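Local coordinates for protein exosome complex component Rrp42 (Pyrococcus abyssi, PDB 2PO1) that probably serves as a non-catalytic subunit of the RNA-degrading archaeal exosome, helping to structure the active site of its partner Rrp41, at residues E119-L123 with N124-M128; M128-P132 with G133-R137. One frame throughout, in Å; residues are numbered along the deposited sequence.

Contact 1 of 2, residues E119-L123 with N124-M128; sequences ESKAL and NLEKM
The carboxylate of Glu126 meets the side chain of Lys121 through one oxygen, OE2, which lies 3.4 Å from Lys121 CE. The lysine chain bends at its last torsion, leaving its NZ 4.6 Å from that OE2, opposite charges near each other but beyond salt-bridge distance, probably a weak attraction at most. The other flat group, the amide of Asn124, is held at both ends. Its OD1 takes the backbone N-H of Glu126 at 3.2 Å, with the donor tilted 24° from the carbonyl plane, while its ND2 bonds Glu193. A CG anti to the backbone N (chi1 -166°) swings the Asn124 amide forward along the chain, toward Glu126 N, and the result is an Asx turn that opens the short 3-10 segment 125-126. Just upstream, helix 104-118 ends in a Schellman motif, with Lys121 at positive phi. Where the chain then turns, Leu123 is the apolar centre. Its CD2 sits 3.6 Å from the sulfur SD of Met128, whose side chain runs about at a right angle to it, and its CD1 packs 3.8 Å from CD2 of Leu125. Replacing Leu123 by an alanine removes both methyls and is likely to open a gap beside Met128 SD and Leu125 CD2. Outside the segments Leu123 also rests on Ile117 of the helix, Met83 and Val139.

Contact 2 of 2, residues M128-P132 with G133-R137; sequences MVIVP and GKIVR
Ile135 packs against Ile130 and Val131, and its side chain can be followed outward atom by atom. CB comes to 4.1 Å from Val131 N. From there CG2, anti to the Ile135 backbone N, reaches CB of Ile130 at 3.8 Å. The other branch leaves through CG1, and its tip, CD1, comes to 4.0 Å from CG2 of Val131. Val181, on strand 181-184, and Leu70, on strand 60-71, also touch this side chain.

The backbone underneath explains why two residues face one. Ile135 O accepts from Ile130 N and from Val131 N, both donors in its carbonyl plane, the bond from Val131 N being 2.8 Å. Val131 O likewise accepts from Ile135 N and, at a 32° tilt from its carbonyl plane, from Lys134 N. Each carbonyl thus marks a classic beta bulge, and between them Pro132 and Gly133 make a type II turn. Any CB on Gly133 would fall 2.7 Å from Pro132 O. Farther down, Val129 and Val136 form an antiparallel non-hydrogen-bonded pair, their methyls CG2 and CG1 4.1 Å apart, and Arg137 N gives a nearly straight bond of 2.7 Å to Met128 O. CE of Met128 touches the Arg137 backbone, while NH1 of the buried guanidinium bonds Pro170 O on strand 168-174. The hairpin is therefore fixed by backbone bonds, two carbonyls each holding two N-H groups, while the aliphatic side chains pack by van der Waals contact on each other and on the neighbouring strands.

In the fold
Contacts 1 and 2 follow one another from helix 104-118 to strand 135-147 and share Met128, whose sulfur serves 119-128 and whose carbonyl and CE serve 128-137. Contact 1, its centre about 15 Å from the centre of the chain against about 25 Å for that of contact 2, buries a leucine-methionine cluster between the helix and strands 82-89 and 135-147, with its charged pair outside. Its far end nears the bound RNA, where Glu119 packs on a sugar. Contact 2, also partly buried, is the hairpin at the start of strand 135-147, reaching strands 60-71, 168-174 and 181-184; Met128, Val136 and Arg137 are buried, Pro132 and Lys134 exposed. Side chains dominate contact 1, main-chain bonds contact 2.

Contact 1 of 2, residues E119-L123 with N124-M128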
loop_
_atom_site.group_PDB
_atom_site.type_symbol
_atom_site.label_atom_id
_atom_site.label_comp_id
_atom_site.label_asym_id
_atom_site.label_seq_id
_atom_site.Cartn_x
_atom_site.Cartn_y
_atom_site.Cartn_z
ATOM N N GLU C 119 24.022 -18.065 -1.296
ATOM C CA GLU C 119 25.429 -17.793 -1.020
ATOM C C GLU C 119 26.207 -19.073 -1.076
ATOM O O GLU C 119 27.448 -19.078 -1.139
ATOM C CB GLU C 119 25.579 -17.096 0.326
ATOM C CG GLU C 119 25.017 -15.669 0.358
ATOM C CD GLU C 119 25.625 -14.784 -0.677
ATOM O OE1 GLU C 119 24.852 -14.027 -1.319
ATOM O OE2 GLU C 119 26.867 -14.873 -0.860
ATOM N N SER C 120 25.495 -20.184 -1.085
ATOM C CA SER C 120 26.192 -21.434 -1.289
ATOM C C SER C 120 26.189 -21.754 -2.792
ATOM O O SER C 120 26.698 -22.776 -3.171
ATOM C CB SER C 120 25.511 -22.561 -0.578
ATOM O OG SER C 120 24.202 -22.642 -1.100
ATOM N N LYS C 121 25.524 -20.914 -3.598
ATOM C CA LYS C 121 25.276 -21.188 -5.002
ATOM C C LYS C 121 24.607 -22.542 -5.203
ATOM O O LYS C 121 24.851 -23.236 -6.195
ATOM C CB LYS C 121 26.573 -21.081 -5.751
ATOM C CG LYS C 121 27.096 -19.662 -5.772
ATOM C CD LYS C 121 28.088 -19.569 -6.920
ATOM C CE LYS C 121 28.285 -18.144 -7.387
ATOM N NZ LYS C 121 29.494 -17.551 -6.725
ATOM N N ALA C 122 23.755 -22.902 -4.254
ATOM C CA ALA C 122 23.051 -24.169 -4.334
ATOM C C ALA C 122 22.181 -24.177 -5.556
ATOM O O ALA C 122 22.022 -25.202 -6.165
ATOM C CB ALA C 122 22.221 -24.417 -3.069
ATOM N N LEU C 123 21.611 -23.027 -5.912
ATOM C CA LEU C 123 20.978 -22.901 -7.208
ATOM C C LEU C 123 21.989 -22.124 -7.971
ATOM O O LEU C 123 22.226 -20.933 -7.679
ATOM C CB LEU C 123 19.738 -22.053 -7.162
ATOM C CG LEU C 123 18.535 -22.328 -8.073
ATOM C CD1 LEU C 123 17.777 -21.049 -8.316
ATOM C CD2 LEU C 123 18.855 -23.046 -9.278
ATOM N N ASN C 124 22.594 -22.762 -8.960
ATOM C CA ASN C 124 23.611 -22.073 -9.698
ATOM C C ASN C 124 23.006 -21.131 -10.758
ATOM O O ASN C 124 22.616 -21.573 -11.834
ATOM C CB ASN C 124 24.516 -23.099 -10.330
ATOM C CG ASN C 124 25.754 -22.505 -10.815
ATOM O OD1 ASN C 124 25.791 -21.318 -11.123
ATOM N ND2 ASN C 124 26.813 -23.289 -10.842
ATOM N N LEU C 125 22.957 -19.832 -10.461
ATOM C CA LEU C 125 22.289 -18.861 -11.295
ATOM C C LEU C 125 22.976 -18.646 -12.611
ATOM O O LEU C 125 22.378 -18.134 -13.573
ATOM C CB LEU C 125 22.175 -17.495 -10.578
ATOM C CG LEU C 125 21.488 -17.510 -9.222
ATOM C CD1 LEU C 125 21.379 -16.116 -8.688
ATOM C CD2 LEU C 125 20.101 -18.171 -9.280
ATOM N N GLU C 126 24.249 -19.003 -12.642
ATOM C CA GLU C 126 25.059 -18.884 -13.851
ATOM C C GLU C 126 24.651 -19.915 -14.891
ATOM O O GLU C 126 24.894 -19.751 -16.071
ATOM C CB GLU C 126 26.517 -19.036 -13.472
ATOM C CG GLU C 126 27.099 -17.752 -12.963
ATOM C CD GLU C 126 27.875 -17.946 -11.700
ATOM O OE1 GLU C 126 29.134 -18.051 -11.771
ATOM O OE2 GLU C 126 27.213 -18.025 -10.642
ATOM N N LYS C 127 24.013 -20.974 -14.449
ATOM C CA LYS C 127 23.570 -22.029 -15.321
ATOM C C LYS C 127 22.099 -21.829 -15.654
ATOM O O LYS C 127 21.377 -22.778 -15.967
ATOM C CB LYS C 127 23.824 -23.380 -14.659
ATOM C CG LYS C 127 25.292 -23.624 -14.423
ATOM C CD LYS C 127 25.595 -25.026 -13.948
ATOM C CE LYS C 127 27.130 -25.295 -13.953
ATOM N NZ LYS C 127 27.349 -26.694 -13.540
ATOM N N MET C 128 21.651 -20.583 -15.576
ATOM C CA MET C 128 20.234 -20.268 -15.761
ATOM C C MET C 128 20.094 -19.133 -16.747
ATOM O O MET C 128 19.040 -18.492 -16.851
ATOM C CB MET C 128 19.590 -19.896 -14.417
ATOM C CG MET C 128 19.213 -21.090 -13.621
ATOM S SD MET C 128 18.623 -20.682 -11.990
ATOM C CE MET C 128 17.843 -19.110 -12.258
#

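Contact 2 of 2, residues M128-P132 with G133-R137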
loop_
_atom_site.group_PDB
_atom_site.type_symbol
_atom_site.label_atom_id
_atom_site.label_comp_id
_atom_site.label_asym_id
_atom_site.label_seq_id
_atom_site.Cartn_x
_atom_site.Cartn_y
_atom_site.Cartn_z
ATOM N N MET C 128 21.651 -20.583 -15.576
ATOM C CA MET C 128 20.234 -20.268 -15.761
ATOM C C MET C 128 20.094 -19.133 -16.747
ATOM O O MET C 128 19.040 -18.492 -16.851
ATOM C CB MET C 128 19.590 -19.896 -14.417
ATOM C CG MET C 128 19.213 -21.090 -13.621
ATOM S SD MET C 128 18.623 -20.682 -11.990
ATOM C CE MET C 128 17.843 -19.110 -12.258
ATOM N N VAL C 129 21.157 -18.927 -17.513
ATOM C CA VAL C 129 21.195 -17.891 -18.526
ATOM C C VAL C 129 20.819 -18.477 -19.874
ATOM O O VAL C 129 21.284 -19.555 -20.230
ATOM C CB VAL C 129 22.590 -17.254 -18.610
ATOM C CG1 VAL C 129 22.659 -16.313 -19.764
ATOM C CG2 VAL C 129 22.875 -16.529 -17.326
ATOM N N ILE C 130 19.940 -17.804 -20.601
ATOM C CA ILE C 130 19.600 -18.257 -21.949
ATOM C C ILE C 130 20.252 -17.344 -22.967
ATOM O O ILE C 130 20.936 -17.801 -23.883
ATOM C CB ILE C 130 18.071 -18.308 -22.195
ATOM C CG1 ILE C 130 17.373 -19.085 -21.080
ATOM C CG2 ILE C 130 17.757 -18.882 -23.567
ATOM C CD1 ILE C 130 17.960 -20.468 -20.789
ATOM N N VAL C 131 20.045 -16.045 -22.820
ATOM C CA VAL C 131 20.754 -15.082 -23.649
ATOM C C VAL C 131 21.347 -14.134 -22.637
ATOM O O VAL C 131 20.600 -13.455 -21.933
ATOM C CB VAL C 131 19.798 -14.335 -24.576
ATOM C CG1 VAL C 131 20.546 -13.337 -25.439
ATOM C CG2 VAL C 131 19.027 -15.331 -25.421
ATOM N N PRO C 132 22.687 -14.142 -22.483
ATOM C CA PRO C 132 23.319 -13.241 -21.511
ATOM C C PRO C 132 22.805 -11.808 -21.600
ATOM O O PRO C 132 22.674 -11.270 -22.675
ATOM C CB PRO C 132 24.803 -13.335 -21.868
ATOM C CG PRO C 132 24.944 -14.742 -22.328
ATOM C CD PRO C 132 23.684 -15.009 -23.138
ATOM N N GLY C 133 22.428 -11.238 -20.466
ATOM C CA GLY C 133 21.995 -9.854 -20.437
ATOM C C GLY C 133 20.577 -9.606 -20.897
ATOM O O GLY C 133 20.145 -8.458 -20.912
ATOM N N LYS C 134 19.847 -10.655 -21.277
ATOM C CA LYS C 134 18.531 -10.469 -21.896
ATOM C C LYS C 134 17.470 -11.474 -21.477
ATOM O O LYS C 134 16.316 -11.112 -21.313
ATOM C CB LYS C 134 18.663 -10.503 -23.425
ATOM C CG LYS C 134 19.712 -9.534 -23.968
ATOM C CD LYS C 134 19.074 -8.316 -24.665
ATOM C CE LYS C 134 18.662 -7.163 -23.706
ATOM N NZ LYS C 134 18.457 -5.896 -24.517
ATOM N N ILE C 135 17.830 -12.747 -21.356
ATOM C CA ILE C 135 16.834 -13.762 -21.076
ATOM C C ILE C 135 17.448 -14.808 -20.213
ATOM O O ILE C 135 18.306 -15.554 -20.660
ATOM C CB ILE C 135 16.278 -14.467 -22.336
ATOM C CG1 ILE C 135 15.545 -13.472 -23.244
ATOM C CG2 ILE C 135 15.376 -15.673 -21.906
ATOM C CD1 ILE C 135 15.393 -13.924 -24.619
ATOM N N VAL C 136 16.987 -14.853 -18.967
ATOM C CA VAL C 136 17.434 -15.822 -18.013
ATOM C C VAL C 136 16.215 -16.518 -17.392
ATOM O O VAL C 136 15.057 -16.058 -17.503
ATOM C CB VAL C 136 18.345 -15.180 -16.944
ATOM C CG1 VAL C 136 19.438 -14.397 -17.619
ATOM C CG2 VAL C 136 17.559 -14.262 -16.040
ATOM N N ARG C 137 16.474 -17.666 -16.801
ATOM C CA ARG C 137 15.481 -18.299 -15.996
ATOM C C ARG C 137 15.289 -17.501 -14.714
ATOM O O ARG C 137 16.263 -17.023 -14.093
ATOM C CB ARG C 137 15.841 -19.757 -15.687
ATOM C CG ARG C 137 14.612 -20.598 -15.964
ATOM C CD ARG C 137 14.860 -22.011 -15.718
ATOM N NE ARG C 137 15.389 -22.738 -16.873
ATOM C CZ ARG C 137 14.654 -23.182 -17.878
ATOM N NH1 ARG C 137 15.233 -23.895 -18.822
ATOM N NH2 ARG C 137 13.354 -22.909 -17.949
#